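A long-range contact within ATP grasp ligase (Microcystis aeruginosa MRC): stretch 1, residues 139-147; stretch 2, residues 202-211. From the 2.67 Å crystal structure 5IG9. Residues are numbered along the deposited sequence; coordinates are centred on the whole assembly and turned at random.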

# COMPACT_ATOMS: atom_id res chain seq x y z
N ILE A 139 5.69 -17.61 -17.57
CA ILE A 139 5.23 -16.23 -17.54
C ILE A 139 5.71 -15.52 -18.81
O ILE A 139 6.78 -15.85 -19.33
CB ILE A 139 5.71 -15.50 -16.28
CG1 ILE A 139 7.24 -15.51 -16.21
CG2 ILE A 139 5.12 -16.13 -15.03
CD1 ILE A 139 7.79 -14.67 -15.08
N PRO A 140 4.95 -14.56 -19.33
CA PRO A 140 5.40 -13.85 -20.53
C PRO A 140 6.54 -12.90 -20.23
O PRO A 140 6.66 -12.37 -19.12
CB PRO A 140 4.15 -13.09 -20.98
CG PRO A 140 3.42 -12.84 -19.71
CD PRO A 140 3.67 -14.03 -18.83
N GLY A 141 7.40 -12.71 -21.23
CA GLY A 141 8.49 -11.75 -21.11
C GLY A 141 7.97 -10.36 -20.80
O GLY A 141 7.20 -9.80 -21.57
N THR A 142 8.40 -9.79 -19.67
CA THR A 142 7.85 -8.54 -19.18
C THR A 142 8.96 -7.54 -18.92
O THR A 142 10.01 -7.90 -18.37
CB THR A 142 7.02 -8.77 -17.91
OG1 THR A 142 5.97 -9.71 -18.19
CG2 THR A 142 6.41 -7.48 -17.42
N LEU A 143 8.74 -6.29 -19.32
CA LEU A 143 9.69 -5.21 -19.08
C LEU A 143 8.92 -3.97 -18.67
O LEU A 143 8.12 -3.45 -19.45
CB LEU A 143 10.54 -4.93 -20.32
CG LEU A 143 11.36 -3.63 -20.27
CD1 LEU A 143 12.40 -3.68 -19.16
CD2 LEU A 143 12.01 -3.32 -21.61
N THR A 144 9.16 -3.50 -17.44
CA THR A 144 8.71 -2.19 -17.00
C THR A 144 9.89 -1.23 -17.12
O THR A 144 10.95 -1.48 -16.54
CB THR A 144 8.19 -2.22 -15.56
OG1 THR A 144 9.28 -2.07 -14.65
CG2 THR A 144 7.48 -3.53 -15.27
N SER A 145 9.72 -0.15 -17.87
CA SER A 145 10.87 0.66 -18.23
C SER A 145 10.44 2.08 -18.58
O SER A 145 9.34 2.31 -19.09
CB SER A 145 11.62 0.04 -19.41
OG SER A 145 12.68 0.87 -19.84
N ASN A 146 11.33 3.03 -18.28
CA ASN A 146 11.25 4.41 -18.75
C ASN A 146 12.35 4.71 -19.76
O ASN A 146 12.63 5.88 -20.04
CB ASN A 146 11.33 5.38 -17.57
CG ASN A 146 12.69 5.37 -16.90
OD1 ASN A 146 13.25 4.31 -16.61
ND2 ASN A 146 13.24 6.55 -16.65
N ASN A 147 12.98 3.68 -20.30
CA ASN A 147 14.18 3.80 -21.14
C ASN A 147 13.86 3.37 -22.56
O ASN A 147 13.62 2.18 -22.80
CB ASN A 147 15.31 2.95 -20.55
CG ASN A 147 16.56 2.97 -21.40
OD1 ASN A 147 16.74 3.85 -22.24
ND2 ASN A 147 17.43 2.00 -21.18
N CYS A 202 6.85 9.10 -17.47
CA CYS A 202 6.07 8.01 -16.90
C CYS A 202 6.44 6.69 -17.56
O CYS A 202 6.29 6.54 -18.78
CB CYS A 202 4.57 8.27 -17.07
SG CYS A 202 3.53 7.01 -16.29
N PRO A 203 6.94 5.72 -16.80
CA PRO A 203 7.25 4.41 -17.38
C PRO A 203 5.98 3.66 -17.74
O PRO A 203 4.86 4.04 -17.38
CB PRO A 203 8.02 3.70 -16.27
CG PRO A 203 7.52 4.32 -15.02
CD PRO A 203 7.26 5.77 -15.37
N MET A 204 6.16 2.57 -18.47
CA MET A 204 5.08 1.65 -18.77
C MET A 204 5.59 0.23 -18.61
O MET A 204 6.80 -0.01 -18.48
CB MET A 204 4.50 1.86 -20.17
CG MET A 204 3.88 3.23 -20.37
SD MET A 204 2.72 3.27 -21.75
CE MET A 204 1.40 2.24 -21.11
N THR A 205 4.66 -0.72 -18.63
CA THR A 205 4.99 -2.14 -18.54
C THR A 205 4.68 -2.79 -19.87
O THR A 205 3.54 -2.74 -20.35
CB THR A 205 4.20 -2.81 -17.41
OG1 THR A 205 4.57 -2.22 -16.15
CG2 THR A 205 4.51 -4.30 -17.36
N PHE A 206 5.69 -3.40 -20.48
CA PHE A 206 5.57 -4.06 -21.77
C PHE A 206 5.69 -5.57 -21.59
O PHE A 206 6.44 -6.05 -20.73
CB PHE A 206 6.63 -3.56 -22.75
CG PHE A 206 6.63 -2.08 -22.92
CD1 PHE A 206 7.38 -1.27 -22.08
CD2 PHE A 206 5.87 -1.48 -23.90
CE1 PHE A 206 7.38 0.10 -22.23
CE2 PHE A 206 5.86 -0.11 -24.05
CZ PHE A 206 6.62 0.68 -23.22
N GLN A 207 4.94 -6.31 -22.40
CA GLN A 207 4.86 -7.76 -22.27
C GLN A 207 4.88 -8.44 -23.63
O GLN A 207 4.33 -7.91 -24.60
CB GLN A 207 3.60 -8.19 -21.51
CG GLN A 207 3.74 -8.13 -20.00
CD GLN A 207 2.61 -8.84 -19.29
OE1 GLN A 207 1.50 -8.96 -19.82
NE2 GLN A 207 2.88 -9.33 -18.09
N GLU A 208 5.49 -9.62 -23.67
CA GLU A 208 5.43 -10.47 -24.85
C GLU A 208 3.99 -10.84 -25.17
O GLU A 208 3.26 -11.37 -24.32
CB GLU A 208 6.26 -11.74 -24.61
CG GLU A 208 6.02 -12.87 -25.60
CD GLU A 208 6.79 -14.13 -25.22
OE1 GLU A 208 7.26 -14.21 -24.06
OE2 GLU A 208 6.93 -15.04 -26.07
N ASN A 209 3.57 -10.54 -26.40
CA ASN A 209 2.22 -10.88 -26.85
C ASN A 209 2.22 -12.34 -27.27
O ASN A 209 2.72 -12.69 -28.34
CB ASN A 209 1.80 -9.97 -28.00
CG ASN A 209 0.33 -10.12 -28.36
OD1 ASN A 209 -0.34 -11.04 -27.90
ND2 ASN A 209 -0.16 -9.22 -29.19
N ILE A 210 1.64 -13.20 -26.44
CA ILE A 210 1.64 -14.64 -26.67
C ILE A 210 0.32 -15.01 -27.36
O ILE A 210 -0.75 -14.78 -26.78
CB ILE A 210 1.80 -15.43 -25.36
CG1 ILE A 210 3.17 -15.14 -24.74
CG2 ILE A 210 1.60 -16.92 -25.61
CD1 ILE A 210 3.37 -15.79 -23.40
N PRO A 211 0.36 -15.59 -28.56
CA PRO A 211 -0.89 -16.04 -29.19
C PRO A 211 -1.52 -17.17 -28.40
O PRO A 211 -0.85 -18.14 -28.03
CB PRO A 211 -0.42 -16.51 -30.58
CG PRO A 211 0.90 -15.83 -30.80
CD PRO A 211 1.52 -15.77 -29.44

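Two neighbouring antiparallel strands, 142-145 and 204-208, pair through a backbone hydrogen-bond ladder, extended by side chains at one end and packed most closely across the threonine face. The strand axes come within 4.5 Å at 162°, and the contact buries 582 Å² in total.

The ladder is tightest in the middle, where Leu-143 and Phe-206 form a hydrogen-bonded pair: Leu-143 N gives to Phe-206 O at 2.7 Å, and Phe-206 N to Leu-143 O at 2.6 Å. The next such pair is looser, with Ser-145 N to Met-204 O at 3.0 Å and Met-204 N to Ser-145 O at 3.3 Å. At the other end Glu-208 N donates to Gly-141 O at 2.7 Å, but the return bond is made by a side chain: Gly-141 N reaches Glu-208 OE1 at 3.2 Å, nearly straight at 172°. The extended Glu-208 side chain (t, t) brings its carboxylate to that NH.

Between these pairs, Thr-142 faces Gln-207 and Thr-144 faces Thr-205, their side chains sharing one sheet face. Beta-branched threonine suits an extended backbone, and here its methyls fill space: Thr-142 CG2 lies 3.7 Å from Thr-205 CG2. The hydroxyl of Thr-142 serves as well: its OG1 accepts from Gln-207 NE2 at 3.1 Å while donating to Pro-140 O at 2.9 Å, so one rotamer (m) ties strand to preceding loop and to partner.

Leu-143, Ser-145, Met-204 and Phe-206 occupy the other face, all buried. The Phe-206 ring turns its edge to Leu-143 O and Ser-145 O.

Prolines close both ends. Pro-140 has no NH to donate, and its ring offers an apolar surface, with Pro-140 CB 3.7 Å from Ile-210 CD1; Pro-203 packs its CB 3.4 Å from Ser-145 O.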